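Local coordinates for two-domain protein containing predicted PHP-like metal-dependent phosphoesterase (Bacteroides vulgatus ATCC 8482, PDB 3E38), which is a predicted zinc-dependent phosphoesterase of the PHP family, to which exonuclease activity on DNA and RNA is tentatively assigned, at residues C21-H26 / I190-H196; E42-L48 / H210-T214. All blocks are in the same frame, centred on the assembly; numbering follows the deposited sequence.

Overall arrangement
Interactions 1 and 2 lie about 10 Å apart, centre to centre, in the metal-binding PHP domain, and their segments alternate along the chain: 21-26, 42-48, 190-196, 210-214. Strand 17-22 runs into interaction 1 and is followed by helix 36-45, whose end enters interaction 2; strand 213-218, which begins in interaction 2, pairs antiparallel with strand 17-22 in the central mixed sheet. Interaction 1 holds zinc ligands at strand ends, whereas interaction 2 packs a helix end beside the sheet. Asp22, which holds the Ser193 turn beside the zinc ligands, is itself salt-bridged to Arg211, so interaction 2 probably acts as an outer shell to the metal site.

Interaction 1. Residues C21-H26 / I190-H196; sequences CDFHMH and IGTSDIH. With ZN (zinc ion), chain I; ZN (zinc ion), chain J.
His24, His26 and Asp194 meet on one zinc ion: NE2 of each histidine lies 2.2 Å from the zinc of chain I, and Asp194 OD1 is longer at 2.5 Å. Water 1 and Glu93 also bind this zinc. The Asp194 carboxylate lies over one face of the His24 ring, but its OD1 sits at the edge of the His26 ring, in plane; OD2 is hydrogen-bonded to Asn170, which would help fix the carboxylate's rotation. His196 binds a second zinc, that of chain J, with Asp31 and His56; its ring forms an offset stack with that of His26, planes 24° apart. Behind this first shell, the backbone sets the spacing: Asp194 N donates to His24 O, and His26 N to Ile195 O. Asp22 reaches the turn with its CG anti to the backbone N (chi1 -167°), and its two oxygens take separate bonds: OD1 accepts from Ser193 N at 3.0 Å, and OD2 accepts from Ser193 OG at 2.6 Å on its syn lone pair. A hydroxyl suits Ser193 because OG can donate to Asp22 and at the same time accept from Ile195 N, making an ST turn. Glu167 is hydrogen-bonded to His24 ND1 and Thr192 OG1, which would hold the ring in its rotation. Two imidazole nitrogens and carboxylate oxygens thus give the first zinc a mixed shell, consistent with a PHP-type metal centre.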
loop_
_atom_site.group_PDB
_atom_site.type_symbol
_atom_site.label_atom_id
_atom_site.label_comp_id
_atom_site.label_asym_id
_atom_site.label_seq_id
_atom_site.Cartn_x
_atom_site.Cartn_y
_atom_site.Cartn_z
ATOM N N CYS B 21 -10.786 9.886 -20.234
ATOM C CA CYS B 21 -11.442 8.874 -21.055
ATOM C C CYS B 21 -10.581 7.681 -21.445
ATOM O O CYS B 21 -9.356 7.808 -21.575
ATOM C CB CYS B 21 -11.967 9.545 -22.333
ATOM S SG CYS B 21 -12.863 11.095 -22.051
ATOM N N ASP B 22 -11.257 6.528 -21.579
ATOM C CA ASP B 22 -10.660 5.236 -22.014
ATOM C C ASP B 22 -11.470 4.723 -23.201
ATOM O O ASP B 22 -12.598 4.230 -23.064
ATOM C CB ASP B 22 -10.614 4.238 -20.864
ATOM C CG ASP B 22 -9.756 3.027 -21.152
ATOM O OD1 ASP B 22 -9.123 3.008 -22.227
ATOM O OD2 ASP B 22 -9.711 2.109 -20.278
ATOM N N PHE B 23 -10.886 4.855 -24.380
ATOM C CA PHE B 23 -11.622 4.591 -25.623
ATOM C C PHE B 23 -11.407 3.206 -26.208
ATOM O O PHE B 23 -11.647 2.974 -27.384
ATOM C CB PHE B 23 -11.217 5.642 -26.665
ATOM C CG PHE B 23 -11.567 7.068 -26.285
ATOM C CD1 PHE B 23 -12.880 7.427 -26.043
ATOM C CD2 PHE B 23 -10.599 8.042 -26.243
ATOM C CE1 PHE B 23 -13.212 8.707 -25.749
ATOM C CE2 PHE B 23 -10.924 9.343 -25.937
ATOM C CZ PHE B 23 -12.225 9.670 -25.683
ATOM N N HIS B 24 -10.908 2.305 -25.379
ATOM C CA HIS B 24 -10.521 0.972 -25.855
ATOM C C HIS B 24 -10.439 -0.032 -24.727
ATOM O O HIS B 24 -9.581 0.015 -23.861
ATOM C CB HIS B 24 -9.154 1.086 -26.535
ATOM C CG HIS B 24 -8.721 -0.126 -27.287
ATOM N ND1 HIS B 24 -7.738 -0.065 -28.250
ATOM C CD2 HIS B 24 -9.172 -1.399 -27.286
ATOM C CE1 HIS B 24 -7.567 -1.260 -28.780
ATOM N NE2 HIS B 24 -8.420 -2.091 -28.213
HETATM N N MSE B 25 -11.384 -0.941 -24.746
HETATM C CA MSE B 25 -11.443 -1.973 -23.742
HETATM C C MSE B 25 -12.346 -3.098 -24.193
HETATM O O MSE B 25 -13.104 -2.943 -25.157
HETATM C CB MSE B 25 -11.936 -1.379 -22.436
HETATM C CG MSE B 25 -13.355 -0.927 -22.466
HETATM SE SE MSE B 25 -13.840 0.091 -20.863
HETATM C CE MSE B 25 -12.569 1.491 -21.089
ATOM N N HIS B 26 -12.296 -4.172 -23.410
ATOM C CA HIS B 26 -12.978 -5.434 -23.708
ATOM C C HIS B 26 -13.673 -6.137 -22.582
ATOM O O HIS B 26 -13.326 -5.977 -21.437
ATOM C CB HIS B 26 -11.962 -6.399 -24.292
ATOM C CG HIS B 26 -11.282 -5.859 -25.506
ATOM N ND1 HIS B 26 -11.750 -6.073 -26.785
ATOM C CD2 HIS B 26 -10.186 -5.082 -25.625
ATOM C CE1 HIS B 26 -10.940 -5.477 -27.643
ATOM N NE2 HIS B 26 -9.972 -4.881 -26.960
ATOM N N ILE B 190 -3.945 9.561 -28.915
ATOM C CA ILE B 190 -4.809 8.758 -28.058
ATOM C C ILE B 190 -4.074 7.859 -27.080
ATOM O O ILE B 190 -3.038 7.299 -27.365
ATOM C CB ILE B 190 -5.745 7.833 -28.885
ATOM C CG1 ILE B 190 -6.698 8.621 -29.763
ATOM C CG2 ILE B 190 -6.632 6.964 -27.927
ATOM C CD1 ILE B 190 -7.784 9.362 -28.992
ATOM N N GLY B 191 -4.683 7.670 -25.926
ATOM C CA GLY B 191 -4.129 6.733 -24.972
ATOM C C GLY B 191 -5.211 5.930 -24.284
ATOM O O GLY B 191 -6.161 6.482 -23.728
ATOM N N THR B 192 -5.039 4.618 -24.319
ATOM C CA THR B 192 -6.060 3.711 -23.789
ATOM C C THR B 192 -5.491 2.541 -23.019
ATOM O O THR B 192 -4.300 2.305 -23.015
ATOM C CB THR B 192 -6.923 3.161 -24.914
ATOM O OG1 THR B 192 -6.143 2.244 -25.664
ATOM C CG2 THR B 192 -7.384 4.279 -25.852
ATOM N N SER B 193 -6.395 1.827 -22.356
ATOM C CA SER B 193 -6.020 0.695 -21.540
ATOM C C SER B 193 -5.967 -0.560 -22.389
ATOM O O SER B 193 -5.044 -1.329 -22.298
ATOM C CB SER B 193 -6.990 0.471 -20.372
ATOM O OG SER B 193 -8.254 -0.000 -20.778
ATOM N N ASP B 194 -6.955 -0.741 -23.247
ATOM C CA ASP B 194 -7.043 -1.975 -24.014
ATOM C C ASP B 194 -7.213 -3.120 -23.012
ATOM O O ASP B 194 -6.775 -4.252 -23.207
ATOM C CB ASP B 194 -5.802 -2.156 -24.919
ATOM C CG ASP B 194 -6.065 -3.123 -26.061
ATOM O OD1 ASP B 194 -7.152 -3.762 -26.020
ATOM O OD2 ASP B 194 -5.238 -3.224 -27.024
ATOM N N ILE B 195 -7.883 -2.791 -21.913
ATOM C CA ILE B 195 -8.091 -3.752 -20.810
ATOM C C ILE B 195 -8.909 -4.975 -21.176
ATOM O O ILE B 195 -9.947 -4.851 -21.780
ATOM C CB ILE B 195 -8.679 -3.041 -19.535
ATOM C CG1 ILE B 195 -8.592 -3.977 -18.334
ATOM C CG2 ILE B 195 -10.072 -2.435 -19.798
ATOM C CD1 ILE B 195 -7.129 -4.111 -17.800
ATOM N N HIS B 196 -8.366 -6.154 -20.830
ATOM C CA HIS B 196 -9.047 -7.477 -20.970
ATOM C C HIS B 196 -9.313 -8.076 -19.607
ATOM O O HIS B 196 -10.389 -8.588 -19.320
ATOM C CB HIS B 196 -8.254 -8.478 -21.810
ATOM C CG HIS B 196 -8.084 -8.083 -23.253
ATOM N ND1 HIS B 196 -7.389 -6.953 -23.635
ATOM C CD2 HIS B 196 -8.486 -8.681 -24.403
ATOM C CE1 HIS B 196 -7.382 -6.860 -24.959
ATOM N NE2 HIS B 196 -8.022 -7.907 -25.452
HETATM ZN ZN ZN I . -8.219 -4.270 -28.180
HETATM ZN ZN ZN J . -8.441 -8.401 -27.454
HETATM O O HOH W 1 -6.547 -3.944 -29.434
#

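Interaction 2. Residues E42-L48 / H210-T214; sequences EAYRDGL and HRTMT
The C-terminal end of helix 36-45, closed by a Schellman motif, meets Arg211, just before strand 213-218, through a side-on salt bridge. Two nitrogens grip a single oxygen: Arg211 NH2 lies 2.9 Å from Asp46 OD2, and Arg211 NE is 3.1 Å from the same atom. Both bonds stay close to the guanidinium plane, but the carboxylate is turned 75° to it, and OD2 gives NE its anti lone pair while NH2 comes from above the carboxylate. Leu48 covers one guanidinium face with CD1, 3.6 Å from Arg211 CZ, and its other branch touches the selenium of Met213, CD2 to SE at 4.0 Å. A branched leucine suits this place because it serves both neighbours. Water 2 joins Arg211 NH2 to Glu42 OE1, which also pairs with Arg39. The Arg211 chain bends at chi3 (78°) and presents its guanidinium face to Leu48, which comes from the opposite direction; its NH1 forms a salt bridge with Asp22. A methionine in its place would probably leave Asp46 and Asp22 without their shared positive partner. Gly47 suits the Schellman turn, with its positive phi (77°), and Leu48 N returns to Ala43 O. Around the contact, the helix end touches Ile199 of helix 199-202 through Asp46 and strand 17-22 through Leu48, beside its neighbour 213-218 in the mixed sheet.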
loop_
_atom_site.group_PDB
_atom_site.type_symbol
_atom_site.label_atom_id
_atom_site.label_comp_id
_atom_site.label_asym_id
_atom_site.label_seq_id
_atom_site.Cartn_x
_atom_site.Cartn_y
_atom_site.Cartn_z
ATOM N N GLU B 42 -15.558 0.119 -12.937
ATOM C CA GLU B 42 -14.135 0.460 -12.879
ATOM C C GLU B 42 -13.890 1.904 -13.249
ATOM O O GLU B 42 -13.121 2.584 -12.588
ATOM C CB GLU B 42 -13.336 -0.415 -13.813
ATOM C CG GLU B 42 -13.313 -1.909 -13.383
ATOM C CD GLU B 42 -12.634 -2.799 -14.438
ATOM O OE1 GLU B 42 -12.589 -2.410 -15.643
ATOM O OE2 GLU B 42 -12.194 -3.900 -14.063
ATOM N N ALA B 43 -14.562 2.361 -14.294
ATOM C CA ALA B 43 -14.407 3.747 -14.804
ATOM C C ALA B 43 -14.837 4.719 -13.743
ATOM O O ALA B 43 -14.149 5.675 -13.420
ATOM C CB ALA B 43 -15.201 3.976 -16.108
ATOM N N TYR B 44 -15.976 4.425 -13.154
ATOM C CA TYR B 44 -16.494 5.246 -12.076
ATOM C C TYR B 44 -15.455 5.359 -10.975
ATOM O O TYR B 44 -15.031 6.443 -10.545
ATOM C CB TYR B 44 -17.770 4.615 -11.483
ATOM C CG TYR B 44 -18.358 5.444 -10.399
ATOM C CD1 TYR B 44 -18.886 6.692 -10.686
ATOM C CD2 TYR B 44 -18.359 5.017 -9.075
ATOM C CE1 TYR B 44 -19.411 7.490 -9.697
ATOM C CE2 TYR B 44 -18.908 5.810 -8.064
ATOM C CZ TYR B 44 -19.429 7.048 -8.404
ATOM O OH TYR B 44 -19.986 7.873 -7.478
ATOM N N ARG B 45 -15.082 4.198 -10.487
ATOM C CA ARG B 45 -14.145 4.104 -9.348
ATOM C C ARG B 45 -12.832 4.838 -9.602
ATOM O O ARG B 45 -12.302 5.508 -8.717
ATOM C CB ARG B 45 -13.886 2.637 -9.003
ATOM C CG ARG B 45 -13.200 2.433 -7.701
ATOM C CD ARG B 45 -13.323 0.955 -7.220
ATOM N NE ARG B 45 -12.765 -0.002 -8.168
ATOM C CZ ARG B 45 -13.421 -0.994 -8.755
ATOM N NH1 ARG B 45 -14.693 -1.248 -8.460
ATOM N NH2 ARG B 45 -12.761 -1.759 -9.619
ATOM N N ASP B 46 -12.355 4.739 -10.828
ATOM C CA ASP B 46 -11.089 5.349 -11.239
ATOM C C ASP B 46 -11.206 6.835 -11.588
ATOM O O ASP B 46 -10.242 7.417 -12.088
ATOM C CB ASP B 46 -10.489 4.686 -12.498
ATOM C CG ASP B 46 -10.055 3.209 -12.317
ATOM O OD1 ASP B 46 -10.165 2.633 -11.212
ATOM O OD2 ASP B 46 -9.584 2.633 -13.350
ATOM N N GLY B 47 -12.377 7.427 -11.462
ATOM C CA GLY B 47 -12.542 8.867 -11.749
ATOM C C GLY B 47 -12.594 9.269 -13.220
ATOM O O GLY B 47 -12.291 10.405 -13.614
ATOM N N LEU B 48 -12.973 8.291 -14.025
ATOM C CA LEU B 48 -13.097 8.468 -15.448
ATOM C C LEU B 48 -14.405 9.103 -15.670
ATOM O O LEU B 48 -15.278 9.013 -14.828
ATOM C CB LEU B 48 -13.073 7.133 -16.192
ATOM C CG LEU B 48 -11.848 6.265 -16.259
ATOM C CD1 LEU B 48 -12.080 5.239 -17.404
ATOM C CD2 LEU B 48 -10.670 7.124 -16.524
ATOM N N HIS B 210 -1.825 3.847 -12.619
ATOM C CA HIS B 210 -3.134 4.221 -13.167
ATOM C C HIS B 210 -3.284 3.715 -14.562
ATOM O O HIS B 210 -2.315 3.611 -15.337
ATOM C CB HIS B 210 -3.273 5.755 -13.184
ATOM C CG HIS B 210 -2.301 6.402 -14.103
ATOM N ND1 HIS B 210 -2.549 6.536 -15.449
ATOM C CD2 HIS B 210 -1.034 6.830 -13.910
ATOM C CE1 HIS B 210 -1.499 7.073 -16.042
ATOM N NE2 HIS B 210 -0.561 7.262 -15.130
ATOM N N ARG B 211 -4.527 3.482 -14.938
ATOM C CA ARG B 211 -4.790 2.952 -16.251
ATOM C C ARG B 211 -4.367 3.979 -17.268
ATOM O O ARG B 211 -4.572 5.158 -17.059
ATOM C CB ARG B 211 -6.268 2.594 -16.444
ATOM C CG ARG B 211 -7.172 3.760 -16.840
ATOM C CD ARG B 211 -8.456 3.260 -17.476
ATOM N NE ARG B 211 -9.368 2.795 -16.454
ATOM C CZ ARG B 211 -10.457 2.083 -16.668
ATOM N NH1 ARG B 211 -10.790 1.716 -17.889
ATOM N NH2 ARG B 211 -11.208 1.732 -15.630
ATOM N N THR B 212 -3.753 3.525 -18.354
ATOM C CA THR B 212 -3.398 4.419 -19.459
ATOM C C THR B 212 -4.683 5.008 -20.003
ATOM O O THR B 212 -5.686 4.336 -20.178
ATOM C CB THR B 212 -2.613 3.653 -20.519
ATOM O OG1 THR B 212 -1.411 3.208 -19.897
ATOM C CG2 THR B 212 -2.283 4.505 -21.739
HETATM N N MSE B 213 -4.678 6.296 -20.211
HETATM C CA MSE B 213 -5.906 6.938 -20.626
HETATM C C MSE B 213 -5.682 8.186 -21.423
HETATM O O MSE B 213 -4.574 8.530 -21.738
HETATM C CB MSE B 213 -6.710 7.312 -19.375
HETATM C CG MSE B 213 -6.043 8.402 -18.523
HETATM SE SE MSE B 213 -7.052 8.793 -16.883
HETATM C CE MSE B 213 -6.700 7.099 -15.976
ATOM N N THR B 214 -6.777 8.858 -21.754
ATOM C CA THR B 214 -6.701 10.122 -22.532
ATOM C C THR B 214 -7.383 11.278 -21.839
ATOM O O THR B 214 -8.522 11.186 -21.373
ATOM C CB THR B 214 -7.323 10.005 -23.957
ATOM O OG1 THR B 214 -6.738 8.920 -24.656
ATOM C CG2 THR B 214 -7.142 11.266 -24.759
HETATM O O HOH W 2 -13.013 0.024 -17.021
HETATM O O HOH W 3 -6.999 4.310 -13.187
#